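Local coordinates for protein toll (Drosophila melanogaster, PDB 4LXR), which serves as the receptor for cleaved, activated spaetzle, switching on Toll signalling in antifungal immunity and in dorsal-ventral patterning of the embryo, at residues Arg497-Met502 with Leu526-Leu531; Leu449-Arg454 with Asn467-Leu472; Leu543-Leu548 with Leu563-Leu568; Tyr479-Ser484 with His504-Arg509. All blocks are in the same frame, centred on the assembly; numbering follows the deposited sequence. Where two conformers were deposited one is given.

Contact 1 of 4, residues Arg497-Met502 with Leu526-Leu531; sequences RLHVNM and LVHVDL. With NAG (2-acetamido-2-deoxy-beta-D-glucopyranose), chain F.
His-499 and His-528, paired in register, project from the same face of the sheet; each has CG anti to the carbonyl carbon (chi1 -76° and -61°), and the rings lie side by side. Their planes lie within 3° of parallel but are slid apart, so overlap is slight. NE2 of His-499 sits over one face of the His-528 ring, toward the rim, 3.5 Å from its CG. ND1 of His-499 donates to the carbonyl of Arg-497, which fixes the turn of that ring. An alanine in place of His-499 would probably leave this face of His-528 without its cover and the Arg-497 carbonyl without this donor. Beneath, strands 499-501 and 527-530 pair in parallel. Val-500 N donates to His-528 O at 2.9 Å, and Asp-530 N to Val-500 O at 2.9 Å. On the opposite face Val-500 meets Val-527, and Met-502 CE touches Val-529 CG1 at 3.9 Å, within the leucine-rich-repeat core. Asn-501, on the histidine face, is glycosylated through ND2. Its OD1 bonds to Thr-503. The sugar's N2 donates to Asp-530 OD2 at 2.8 Å, a bond that ties the first sugar of the glycan to the next strand and is likely to be strengthened by the carboxylate charge.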
# COMPACT_ATOMS: atom_id res chain seq x y z
N ARG A 497 12.56 10.19 12.60
CA ARG A 497 12.36 8.79 12.24
C ARG A 497 12.51 8.51 10.75
O ARG A 497 11.66 7.85 10.14
CB ARG A 497 11.01 8.27 12.77
CG ARG A 497 10.86 8.38 14.29
CD ARG A 497 9.92 7.32 14.86
NE ARG A 497 8.66 7.24 14.13
CZ ARG A 497 7.57 7.96 14.40
NH1 ARG A 497 6.48 7.81 13.67
NH2 ARG A 497 7.58 8.83 15.40
N LEU A 498 13.60 9.00 10.17
CA LEU A 498 13.82 8.92 8.74
C LEU A 498 14.00 7.48 8.26
O LEU A 498 14.84 6.73 8.77
CB LEU A 498 15.01 9.78 8.30
CG LEU A 498 15.30 9.76 6.79
CD1 LEU A 498 14.07 10.19 5.96
CD2 LEU A 498 16.51 10.63 6.46
N HIS A 499 13.20 7.12 7.26
CA HIS A 499 13.32 5.86 6.56
C HIS A 499 13.68 6.11 5.10
O HIS A 499 12.96 6.80 4.36
CB HIS A 499 12.03 5.07 6.66
CG HIS A 499 11.82 4.41 7.99
ND1 HIS A 499 11.37 5.10 9.10
CD2 HIS A 499 11.98 3.13 8.39
CE1 HIS A 499 11.27 4.27 10.12
NE2 HIS A 499 11.64 3.07 9.72
N VAL A 500 14.80 5.54 4.69
CA VAL A 500 15.31 5.69 3.34
C VAL A 500 15.26 4.33 2.66
O VAL A 500 15.70 3.34 3.23
CB VAL A 500 16.76 6.19 3.36
CG1 VAL A 500 17.29 6.36 1.94
CG2 VAL A 500 16.84 7.50 4.15
N ASN A 501 14.72 4.30 1.45
CA ASN A 501 14.66 3.08 0.66
C ASN A 501 15.69 3.14 -0.45
O ASN A 501 15.58 3.99 -1.33
CB ASN A 501 13.27 2.90 0.05
CG ASN A 501 12.95 1.46 -0.30
OD1 ASN A 501 13.75 0.78 -0.92
ND2 ASN A 501 11.76 1.00 0.11
N MET A 502 16.69 2.26 -0.42
CA MET A 502 17.66 2.22 -1.51
C MET A 502 17.68 0.86 -2.18
O MET A 502 18.70 0.45 -2.74
CB MET A 502 19.07 2.56 -1.03
CG MET A 502 19.21 3.93 -0.43
SD MET A 502 20.96 4.24 -0.17
CE MET A 502 20.92 5.59 1.01
N LEU A 526 18.56 8.42 14.68
CA LEU A 526 18.54 7.06 14.14
C LEU A 526 17.80 7.00 12.81
O LEU A 526 16.60 7.27 12.74
CB LEU A 526 17.94 6.07 15.14
CG LEU A 526 17.82 4.64 14.58
CD1 LEU A 526 19.16 4.14 14.09
CD2 LEU A 526 17.25 3.71 15.62
N VAL A 527 18.53 6.63 11.76
CA VAL A 527 17.99 6.54 10.42
C VAL A 527 17.99 5.10 9.93
O VAL A 527 19.02 4.44 9.97
CB VAL A 527 18.84 7.37 9.44
CG1 VAL A 527 18.19 7.40 8.06
CG2 VAL A 527 19.03 8.78 9.98
N HIS A 528 16.85 4.62 9.46
CA HIS A 528 16.77 3.29 8.85
C HIS A 528 17.05 3.39 7.36
O HIS A 528 16.56 4.30 6.69
CB HIS A 528 15.39 2.66 9.06
CG HIS A 528 15.04 2.46 10.50
ND1 HIS A 528 15.07 1.22 11.11
CD2 HIS A 528 14.63 3.33 11.46
CE1 HIS A 528 14.71 1.34 12.37
NE2 HIS A 528 14.44 2.61 12.61
N VAL A 529 17.83 2.45 6.83
CA VAL A 529 18.13 2.41 5.40
C VAL A 529 17.96 1.00 4.85
O VAL A 529 18.61 0.06 5.30
CB VAL A 529 19.58 2.87 5.10
CG1 VAL A 529 19.78 2.96 3.60
CG2 VAL A 529 19.87 4.21 5.76
N ASP A 530 17.08 0.85 3.86
CA ASP A 530 16.84 -0.45 3.25
C ASP A 530 17.75 -0.67 2.05
O ASP A 530 17.62 -0.00 1.03
CB ASP A 530 15.37 -0.55 2.83
CG ASP A 530 14.96 -1.97 2.53
OD1 ASP A 530 15.84 -2.80 2.23
OD2 ASP A 530 13.74 -2.27 2.58
N LEU A 531 18.67 -1.63 2.17
CA LEU A 531 19.66 -1.90 1.13
C LEU A 531 19.40 -3.18 0.36
O LEU A 531 20.25 -3.63 -0.42
CB LEU A 531 21.06 -1.96 1.74
CG LEU A 531 21.58 -0.67 2.39
CD1 LEU A 531 22.98 -0.89 2.99
CD2 LEU A 531 21.58 0.47 1.35
C1 NAG F . 11.60 -0.43 -0.08
C2 NAG F . 10.76 -1.05 1.04
C3 NAG F . 10.58 -2.56 0.82
C4 NAG F . 10.15 -2.86 -0.62
C5 NAG F . 11.07 -2.14 -1.59
C6 NAG F . 10.69 -2.34 -3.04
C7 NAG F . 10.74 -0.25 3.37
C8 NAG F . 9.31 0.12 3.14
N2 NAG F . 11.38 -0.81 2.33
O3 NAG F . 9.60 -3.04 1.73
O4 NAG F . 10.30 -4.25 -0.90
O5 NAG F . 11.02 -0.73 -1.33
O6 NAG F . 9.42 -1.78 -3.32
O7 NAG F . 11.30 -0.05 4.44
O HOH W 1 15.70 9.44 11.74

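Contact 2 of 4, residues Leu449-Arg454 with Asn467-Leu472; sequences LTLNLR and NTMLQL. With NAG (2-acetamido-2-deoxy-beta-D-glucopyranose), chain F.
Leu-449 opens the contact by laying CD2 against the backbone of Gln-471, 3.3 Å from its carbonyl O. The same methyl is 3.9 Å from Gln-471 CB, and the two side chains run side by side in the same direction. The CB bond of Leu-449 leads away from the loop, but with CG anti to the carbonyl carbon (chi1 -61°) the branch still comes back to Gln-471. The carbonyl O of Leu-449 is met in turn by Leu-472 CD1 at 3.6 Å. Thr-450 turns away from the loop, and its OG1 bonds to His-415. Leu-451 points toward the loop. Its CB lies 4.2 Å from Leu-472 CD1, and its CD2 makes a looser contact with Met-469 CE at 4.4 Å. Trp-465 of helix 463-467 also packs on Leu-451. Asn-452 makes an Asx turn, its OD1 accepting from Arg-454 N at 3.1 Å. Arg-454 closes the segment with a salt bridge from NH1 to Asp-476. The loop that answers these leucines includes a type I turn from Met-469 to Leu-472. This is the build of a leucine-rich repeat: a short strand sends its leucine inward, and the chain returning from the convex side packs against it as it enters the next repeat.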
# COMPACT_ATOMS: atom_id res chain seq x y z
N LEU A 449 8.80 16.55 4.41
CA LEU A 449 8.56 15.32 5.17
C LEU A 449 8.68 14.07 4.31
O LEU A 449 9.26 13.07 4.71
CB LEU A 449 7.18 15.37 5.85
CG LEU A 449 6.96 16.51 6.87
CD1 LEU A 449 5.59 16.49 7.51
CD2 LEU A 449 8.06 16.50 7.95
N THR A 450 8.08 14.11 3.13
CA THR A 450 8.14 12.99 2.20
C THR A 450 8.80 13.44 0.91
O THR A 450 8.36 14.39 0.26
CB THR A 450 6.75 12.48 1.84
OG1 THR A 450 6.03 12.10 3.02
CG2 THR A 450 6.85 11.28 0.90
N LEU A 451 9.86 12.74 0.54
CA LEU A 451 10.46 12.90 -0.77
C LEU A 451 10.48 11.54 -1.44
O LEU A 451 11.32 10.69 -1.12
CB LEU A 451 11.87 13.48 -0.67
CG LEU A 451 12.60 13.71 -2.00
CD1 LEU A 451 11.71 14.46 -3.00
CD2 LEU A 451 13.93 14.45 -1.77
N ASN A 452 9.56 11.33 -2.36
CA ASN A 452 9.47 10.07 -3.07
C ASN A 452 10.00 10.22 -4.49
O ASN A 452 9.35 10.84 -5.34
CB ASN A 452 8.02 9.59 -3.06
CG ASN A 452 7.83 8.28 -3.78
OD1 ASN A 452 8.79 7.65 -4.23
ND2 ASN A 452 6.57 7.85 -3.89
N LEU A 453 11.18 9.64 -4.73
CA LEU A 453 11.86 9.70 -6.02
C LEU A 453 12.05 8.30 -6.60
O LEU A 453 12.93 8.07 -7.43
CB LEU A 453 13.22 10.36 -5.89
CG LEU A 453 13.20 11.85 -5.57
CD1 LEU A 453 14.60 12.29 -5.19
CD2 LEU A 453 12.68 12.62 -6.78
N ARG A 454 11.23 7.38 -6.14
CA ARG A 454 11.25 6.00 -6.59
C ARG A 454 11.19 5.90 -8.12
O ARG A 454 10.38 6.58 -8.76
CB ARG A 454 10.05 5.33 -5.97
CG ARG A 454 9.59 4.04 -6.56
CD ARG A 454 8.46 3.51 -5.68
NE ARG A 454 8.56 2.07 -5.48
CZ ARG A 454 8.90 1.49 -4.33
NH1 ARG A 454 9.18 2.22 -3.26
NH2 ARG A 454 8.95 0.18 -4.28
N ASN A 467 21.49 16.99 5.11
CA ASN A 467 21.89 18.05 6.03
C ASN A 467 20.94 19.22 6.14
O ASN A 467 21.02 20.00 7.09
CB ASN A 467 23.29 18.55 5.67
CG ASN A 467 24.34 17.45 5.75
OD1 ASN A 467 24.39 16.70 6.72
ND2 ASN A 467 25.17 17.35 4.72
N THR A 468 20.02 19.35 5.19
CA THR A 468 19.12 20.49 5.18
C THR A 468 17.71 20.07 5.59
O THR A 468 17.01 20.81 6.26
CB THR A 468 19.10 21.19 3.80
OG1 THR A 468 20.43 21.53 3.41
CG2 THR A 468 18.26 22.46 3.85
N MET A 469 17.32 18.87 5.20
CA MET A 469 15.99 18.37 5.52
C MET A 469 16.00 17.66 6.86
O MET A 469 16.10 16.43 6.92
CB MET A 469 15.48 17.44 4.43
CG MET A 469 15.43 18.12 3.09
SD MET A 469 14.87 17.02 1.78
CE MET A 469 14.92 18.15 0.38
N LEU A 470 15.90 18.44 7.93
CA LEU A 470 16.07 17.91 9.27
C LEU A 470 14.80 17.26 9.79
O LEU A 470 14.80 16.63 10.85
CB LEU A 470 16.54 19.02 10.21
CG LEU A 470 18.05 19.11 10.47
CD1 LEU A 470 18.86 18.70 9.25
CD2 LEU A 470 18.42 20.52 10.91
N GLN A 471 13.72 17.40 9.03
CA GLN A 471 12.43 16.84 9.43
C GLN A 471 12.00 15.67 8.52
O GLN A 471 10.93 15.10 8.71
CB GLN A 471 11.35 17.92 9.44
CG GLN A 471 11.61 19.08 10.40
CD GLN A 471 11.38 18.69 11.85
OE1 GLN A 471 10.32 18.17 12.20
NE2 GLN A 471 12.38 18.93 12.70
N LEU A 472 12.85 15.31 7.56
CA LEU A 472 12.51 14.28 6.57
C LEU A 472 12.12 12.95 7.23
O LEU A 472 12.85 12.43 8.07
CB LEU A 472 13.65 14.07 5.58
CG LEU A 472 13.30 13.47 4.22
CD1 LEU A 472 12.35 14.39 3.45
CD2 LEU A 472 14.55 13.21 3.40
C1 NAG F . 11.60 -0.43 -0.08
C2 NAG F . 10.76 -1.05 1.04
C3 NAG F . 10.58 -2.56 0.82
C4 NAG F . 10.15 -2.86 -0.62
C5 NAG F . 11.07 -2.14 -1.59
C6 NAG F . 10.69 -2.34 -3.04
C7 NAG F . 10.74 -0.25 3.37
C8 NAG F . 9.31 0.12 3.14
N2 NAG F . 11.38 -0.81 2.33
O3 NAG F . 9.60 -3.04 1.73
O4 NAG F . 10.30 -4.25 -0.90
O5 NAG F . 11.02 -0.73 -1.33
O6 NAG F . 9.42 -1.78 -3.32
O7 NAG F . 11.30 -0.05 4.44

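Contact 3 of 4, residues Leu543-Leu548 with Leu563-Leu568. With NAG (2-acetamido-2-deoxy-beta-D-glucopyranose), chain B.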
# COMPACT_ATOMS: atom_id res chain seq x y z
N LEU A 543 34.64 -5.61 3.04
CA LEU A 543 34.99 -6.29 4.29
C LEU A 543 34.33 -5.66 5.51
O LEU A 543 33.65 -6.34 6.27
CB LEU A 543 36.51 -6.33 4.49
CG LEU A 543 36.96 -6.72 5.90
CD1 LEU A 543 36.53 -8.15 6.25
CD2 LEU A 543 38.46 -6.55 6.07
N TRP A 544 34.53 -4.36 5.69
CA TRP A 544 34.08 -3.72 6.92
C TRP A 544 32.57 -3.56 6.97
O TRP A 544 31.99 -3.59 8.05
CB TRP A 544 34.83 -2.41 7.17
CG TRP A 544 36.27 -2.70 7.48
CD1 TRP A 544 37.36 -2.44 6.70
CD2 TRP A 544 36.77 -3.38 8.65
NE1 TRP A 544 38.51 -2.89 7.31
CE2 TRP A 544 38.17 -3.47 8.51
CE3 TRP A 544 36.17 -3.90 9.80
CZ2 TRP A 544 38.99 -4.07 9.49
CZ3 TRP A 544 36.98 -4.49 10.77
CH2 TRP A 544 38.37 -4.57 10.60
N PHE A 545 31.95 -3.41 5.80
CA PHE A 545 30.50 -3.48 5.70
C PHE A 545 29.99 -4.83 6.20
O PHE A 545 29.06 -4.89 7.00
CB PHE A 545 30.03 -3.27 4.26
CG PHE A 545 28.57 -3.58 4.05
CD1 PHE A 545 27.59 -2.74 4.56
CD2 PHE A 545 28.18 -4.71 3.34
CE1 PHE A 545 26.23 -3.02 4.37
CE2 PHE A 545 26.83 -5.00 3.14
CZ PHE A 545 25.85 -4.15 3.66
N ILE A 546 30.58 -5.91 5.70
CA ILE A 546 30.21 -7.24 6.17
C ILE A 546 30.41 -7.38 7.68
O ILE A 546 29.54 -7.92 8.38
CB ILE A 546 30.99 -8.34 5.42
CG1 ILE A 546 30.59 -8.34 3.95
CG2 ILE A 546 30.71 -9.70 6.04
CD1 ILE A 546 29.11 -8.51 3.75
N GLN A 547 31.53 -6.88 8.20
CA GLN A 547 31.76 -6.92 9.65
C GLN A 547 30.72 -6.07 10.39
O GLN A 547 30.28 -6.44 11.47
CB GLN A 547 33.18 -6.47 10.01
CG GLN A 547 34.33 -7.26 9.36
CD GLN A 547 34.50 -8.66 9.94
OE1 GLN A 547 33.56 -9.45 9.96
NE2 GLN A 547 35.71 -8.97 10.39
N LEU A 548 30.34 -4.94 9.79
CA LEU A 548 29.30 -4.07 10.34
C LEU A 548 27.97 -4.81 10.42
O LEU A 548 27.29 -4.79 11.44
CB LEU A 548 29.14 -2.80 9.49
CG LEU A 548 28.19 -1.66 9.89
CD1 LEU A 548 26.75 -1.90 9.45
CD2 LEU A 548 28.24 -1.44 11.39
N LEU A 563 20.75 -0.53 9.18
CA LEU A 563 20.65 -1.00 7.80
C LEU A 563 19.85 -2.28 7.73
O LEU A 563 20.04 -3.19 8.54
CB LEU A 563 22.04 -1.24 7.22
CG LEU A 563 23.04 -0.12 7.46
CD1 LEU A 563 24.42 -0.52 6.96
CD2 LEU A 563 22.57 1.15 6.77
N ARG A 564 18.95 -2.35 6.75
CA ARG A 564 18.20 -3.57 6.48
C ARG A 564 18.86 -4.30 5.32
O ARG A 564 18.91 -3.79 4.19
CB ARG A 564 16.74 -3.26 6.15
CG ARG A 564 15.95 -4.46 5.66
CD ARG A 564 14.46 -4.21 5.82
NE ARG A 564 13.70 -4.73 4.69
CZ ARG A 564 12.38 -4.92 4.71
NH1 ARG A 564 11.68 -4.64 5.80
NH2 ARG A 564 11.77 -5.39 3.63
N THR A 565 19.38 -5.48 5.61
CA THR A 565 20.20 -6.22 4.66
C THR A 565 19.78 -7.68 4.54
O THR A 565 20.46 -8.46 3.89
CB THR A 565 21.67 -6.19 5.09
OG1 THR A 565 21.77 -6.64 6.45
CG2 THR A 565 22.22 -4.78 5.00
N ASP A 566 18.66 -8.02 5.17
CA ASP A 566 18.20 -9.41 5.24
C ASP A 566 17.98 -10.02 3.86
O ASP A 566 18.06 -11.24 3.70
CB ASP A 566 16.92 -9.52 6.08
CG ASP A 566 15.68 -9.03 5.33
OD1 ASP A 566 15.59 -7.82 5.04
OD2 ASP A 566 14.79 -9.86 5.06
N ARG A 567 17.73 -9.18 2.86
CA ARG A 567 17.61 -9.65 1.49
C ARG A 567 18.60 -8.94 0.56
O ARG A 567 18.33 -8.72 -0.62
CB ARG A 567 16.16 -9.54 0.99
CG ARG A 567 15.27 -10.66 1.52
CD ARG A 567 13.79 -10.36 1.41
NE ARG A 567 13.39 -10.09 0.04
CZ ARG A 567 13.00 -8.90 -0.40
NH1 ARG A 567 12.96 -7.86 0.43
NH2 ARG A 567 12.66 -8.73 -1.67
N LEU A 568 19.75 -8.58 1.13
CA LEU A 568 20.90 -8.11 0.35
C LEU A 568 21.82 -9.29 0.06
O LEU A 568 22.40 -9.90 0.98
CB LEU A 568 21.65 -7.00 1.08
CG LEU A 568 22.92 -6.51 0.37
CD1 LEU A 568 22.60 -6.08 -1.06
CD2 LEU A 568 23.57 -5.38 1.15
C1 NAG B . 9.25 -5.14 -0.50
C2 NAG B . 9.38 -6.39 -1.36
C3 NAG B . 8.34 -7.43 -0.96
C4 NAG B . 8.39 -7.71 0.54
C5 NAG B . 8.35 -6.41 1.34
C6 NAG B . 8.60 -6.61 2.82
C7 NAG B . 10.29 -5.91 -3.60
C8 NAG B . 9.95 -5.62 -5.03
N2 NAG B . 9.25 -6.08 -2.78
O3 NAG B . 8.57 -8.63 -1.70
O4 NAG B . 7.25 -8.48 0.90
O5 NAG B . 9.37 -5.51 0.87
O6 NAG B . 9.07 -5.42 3.44
O7 NAG B . 11.46 -5.98 -3.21
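This is an apolar contact between helix 543-549 and the end of strand 561-564 with the turn after it, in the cap that follows the first run of leucine-rich repeats. Phe-545 carries most of it. Its CG is anti to the backbone N (chi1 169°), and the far end of the ring meets three side chains. CZ is 3.6 Å from Leu-568 CD2, and the two side chains reach each other tip to tip. Thr-565 comes in the same manner, with CG2 3.9 Å from CZ. Leu-563 is placed differently: its CD1 lies at the edge of the ring, near the ring plane, 4.0 Å from CE1. That methyl also touches Leu-548 CD1 at 3.7 Å, where the two leucine side chains cross at about a right angle. Leu-563 CD1 thus fits between Phe-545 and Leu-548, which are one turn apart on the helix. Both segments fall in the LRRCT region, the C-terminal capping module of leucine-rich-repeat domains, and here the helix packs on the last parallel strand of the first solenoid. Leu-536 of strand 536-537 packs on both Phe-545 and Leu-568. The turn is held by Leu-568 N donating to Thr-565 O at 2.9 Å. Away from the helix, the strand end and the turn are polar. Arg-564 NH2 donates to O6 of a glycan sugar at 2.7 Å, with an N-H...O angle of 166°. Arg-567 NH2 makes a weak bond to O7 of the same sugar and a salt bridge to Asp-533.

Contact 4 of 4, residues Tyr479-Ser484 with His504-Arg509. With NAG (2-acetamido-2-deoxy-beta-D-glucopyranose), chain M; NAG (2-acetamido-2-deoxy-beta-D-glucopyranose), chain B; NAG (2-acetamido-2-deoxy-beta-D-glucopyranose), chain E.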
# COMPACT_ATOMS: atom_id res chain seq x y z
N TYR A 479 14.77 1.77 -6.97
CA TYR A 479 14.68 1.62 -8.43
C TYR A 479 15.33 2.80 -9.14
O TYR A 479 14.91 3.21 -10.22
CB TYR A 479 13.21 1.45 -8.88
CG TYR A 479 12.60 0.11 -8.52
CD1 TYR A 479 12.81 -1.01 -9.32
CD2 TYR A 479 11.82 -0.04 -7.38
CE1 TYR A 479 12.25 -2.24 -9.00
CE2 TYR A 479 11.25 -1.26 -7.04
CZ TYR A 479 11.47 -2.36 -7.86
OH TYR A 479 10.92 -3.58 -7.54
N ASN A 480 16.35 3.35 -8.50
CA ASN A 480 17.17 4.37 -9.14
C ASN A 480 18.50 3.79 -9.62
O ASN A 480 18.58 2.59 -9.89
CB ASN A 480 17.34 5.58 -8.22
CG ASN A 480 16.13 6.50 -8.26
OD1 ASN A 480 16.06 7.39 -9.09
ND2 ASN A 480 15.17 6.28 -7.36
N ASN A 481 19.53 4.62 -9.74
CA ASN A 481 20.77 4.17 -10.38
C ASN A 481 22.02 4.39 -9.54
O ASN A 481 23.12 4.53 -10.08
CB ASN A 481 20.92 4.84 -11.76
CG ASN A 481 20.97 3.83 -12.90
OD1 ASN A 481 22.01 3.21 -13.15
ND2 ASN A 481 19.85 3.65 -13.59
N ILE A 482 21.85 4.45 -8.22
CA ILE A 482 22.98 4.58 -7.31
C ILE A 482 23.87 3.35 -7.49
O ILE A 482 23.38 2.23 -7.52
CB ILE A 482 22.49 4.71 -5.87
CG1 ILE A 482 21.54 5.92 -5.76
CG2 ILE A 482 23.67 4.80 -4.88
CD1 ILE A 482 20.78 5.99 -4.44
N SER A 483 25.18 3.55 -7.65
CA SER A 483 26.05 2.40 -7.95
C SER A 483 27.01 2.02 -6.81
O SER A 483 27.62 0.96 -6.85
CB SER A 483 26.81 2.63 -9.26
OG SER A 483 27.62 3.78 -9.15
N SER A 484 27.13 2.87 -5.80
CA SER A 484 28.01 2.56 -4.68
C SER A 484 27.71 3.44 -3.47
O SER A 484 27.16 4.54 -3.61
CB SER A 484 29.48 2.70 -5.08
OG SER A 484 29.80 4.05 -5.31
N HIS A 504 16.79 -2.06 -4.98
CA HIS A 504 16.71 -2.14 -6.43
C HIS A 504 17.46 -1.03 -7.15
O HIS A 504 17.04 -0.58 -8.21
CB HIS A 504 15.26 -2.21 -6.90
CG HIS A 504 14.56 -3.47 -6.49
ND1 HIS A 504 14.48 -4.58 -7.31
CD2 HIS A 504 13.92 -3.80 -5.34
CE1 HIS A 504 13.82 -5.54 -6.68
NE2 HIS A 504 13.47 -5.10 -5.49
N ASN A 505 18.56 -0.58 -6.56
CA ASN A 505 19.47 0.31 -7.25
C ASN A 505 20.54 -0.50 -7.98
O ASN A 505 20.33 -1.67 -8.31
CB ASN A 505 20.05 1.35 -6.29
CG ASN A 505 19.14 2.57 -6.15
OD1 ASN A 505 19.42 3.64 -6.69
ND2 ASN A 505 18.02 2.40 -5.45
N LYS A 506 21.69 0.12 -8.24
CA LYS A 506 22.78 -0.54 -8.95
C LYS A 506 24.01 -0.67 -8.03
O LYS A 506 25.15 -0.64 -8.49
CB LYS A 506 23.15 0.24 -10.21
CG LYS A 506 21.99 0.41 -11.22
CD LYS A 506 21.65 -0.91 -11.90
CE LYS A 506 20.80 -0.71 -13.15
NZ LYS A 506 19.33 -0.89 -12.90
N ILE A 507 23.74 -0.79 -6.73
CA ILE A 507 24.78 -0.76 -5.70
C ILE A 507 25.66 -2.00 -5.74
O ILE A 507 25.27 -3.05 -5.26
CB ILE A 507 24.14 -0.59 -4.30
CG1 ILE A 507 23.40 0.76 -4.23
CG2 ILE A 507 25.19 -0.68 -3.20
CD1 ILE A 507 22.48 0.92 -3.01
N ARG A 508 26.85 -1.86 -6.32
CA ARG A 508 27.77 -2.99 -6.46
C ARG A 508 28.83 -3.02 -5.36
O ARG A 508 29.22 -4.09 -4.90
CB ARG A 508 28.39 -3.01 -7.86
CG ARG A 508 27.36 -3.41 -8.91
CD ARG A 508 27.92 -3.55 -10.31
NE ARG A 508 26.90 -4.06 -11.22
CZ ARG A 508 25.97 -3.30 -11.80
NH1 ARG A 508 25.93 -1.99 -11.58
NH2 ARG A 508 25.08 -3.86 -12.61
N ARG A 509 29.28 -1.84 -4.94
CA ARG A 509 30.17 -1.76 -3.79
C ARG A 509 29.57 -0.91 -2.67
O ARG A 509 28.85 0.06 -2.91
CB ARG A 509 31.55 -1.21 -4.17
CG ARG A 509 32.56 -1.19 -3.02
CD ARG A 509 33.92 -0.77 -3.51
NE ARG A 509 34.35 -1.66 -4.58
CZ ARG A 509 35.33 -1.38 -5.44
NH1 ARG A 509 35.96 -0.22 -5.36
NH2 ARG A 509 35.65 -2.26 -6.37
C1 NAG M . 20.06 3.83 -15.01
C2 NAG M . 19.35 3.09 -16.17
C3 NAG M . 19.05 4.03 -17.35
C4 NAG M . 20.24 4.91 -17.72
C5 NAG M . 20.96 5.44 -16.47
C6 NAG M . 21.21 6.93 -16.51
C7 NAG M . 19.62 0.69 -16.65
C8 NAG M . 20.55 -0.38 -17.13
N2 NAG M . 20.13 1.93 -16.62
O3 NAG M . 17.89 4.82 -17.08
O4 NAG M . 21.15 4.20 -18.55
O5 NAG M . 20.15 5.19 -15.32
O6 NAG M . 22.15 7.31 -15.52
O7 NAG M . 18.47 0.45 -16.31
C1 NAG B . 9.25 -5.14 -0.50
C2 NAG B . 9.38 -6.39 -1.36
C3 NAG B . 8.34 -7.43 -0.96
C4 NAG B . 8.39 -7.71 0.54
C5 NAG B . 8.35 -6.41 1.34
C6 NAG B . 8.60 -6.61 2.82
C7 NAG B . 10.29 -5.91 -3.60
C8 NAG B . 9.95 -5.62 -5.03
N2 NAG B . 9.25 -6.08 -2.78
O3 NAG B . 8.57 -8.63 -1.70
O4 NAG B . 7.25 -8.48 0.90
O5 NAG B . 9.37 -5.51 0.87
O6 NAG B . 9.07 -5.42 3.44
O7 NAG B . 11.46 -5.98 -3.21
C1 NAG E . 9.29 2.62 -13.57
C2 NAG E . 8.37 1.40 -13.39
C3 NAG E . 7.89 0.89 -14.75
C4 NAG E . 7.28 2.02 -15.58
C5 NAG E . 8.30 3.16 -15.68
C6 NAG E . 7.79 4.35 -16.47
C7 NAG E . 8.81 0.07 -11.37
C8 NAG E . 9.59 -1.08 -10.79
N2 NAG E . 9.04 0.33 -12.66
O3 NAG E . 6.94 -0.15 -14.54
O4 NAG E . 6.99 1.57 -16.89
O5 NAG E . 8.62 3.62 -14.37
O6 NAG E . 6.66 4.93 -15.85
O7 NAG E . 8.01 0.72 -10.70
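Tyr-479 stacks on His-504 at the same position of two successive leucine-rich repeats, the fourteenth and fifteenth. The rings form an offset stack, with centroids 4.4 Å apart and planes at 11°. His-504 CB sits over the centre of the tyrosine ring, 3.6 Å from the centroid, in a CH-pi contact. In return, Tyr-479 OH lies over the centre of the imidazole. The opposite face of the tyrosine takes the methyl C8 of a glycan sugar, 3.4 Å from CE1. A serine in place of Tyr-479 would probably strip one face of His-504 and leave that sugar methyl without its aromatic platform. His-504 NE2 donates to O7 of a second sugar at 3.2 Å, in the plane of the imidazole. Lys-506 is the third main contributor. Its CG packs against Asn-481 OD1 at 3.4 Å, the two side chains crossing at a slant, and Asn-481 itself carries a glycan on ND2. The backbone N of Lys-506 donates to Ile-482 O at 2.8 Å. Between the aromatic pair and the lysine runs the asparagine ladder of the repeats. Asn-505 ND2 bonds to the carbonyls of Leu-477 and Thr-503, and Asn-480 ND2 likewise bonds to Leu-477 O. Asn-505 OD1 takes the N-H of Ile-482 at 3.0 Å, in the amide plane and on a lone pair, with an N-H...O angle of 156°.

Contact 1 is the most buried of the four. Contacts 2, 3 and 4 are partly buried, and contact 4 has the largest share of exposed residues. Contacts 1, 2 and 3 all reach the parallel strands of the solenoid; strands 527-530 and 561-564 are neighbours, joining contact 1 to contact 3. Backbone bonds join the segments in contacts 1 and 4, in contact 4 with one to an asparagine side chain added. Contact 3 meets through apolar side chains, and contact 2 through leucine methyls against side chains and backbone. Aliphatic side chains fill the inside; His-504, Tyr-479, Arg-564 and Arg-567 meet sugars. Contact 4 joins contact 2 through Leu-453 O and Asn-480 ND2. One sugar of the Asn-501 glycan touches both contact 3 and contact 4.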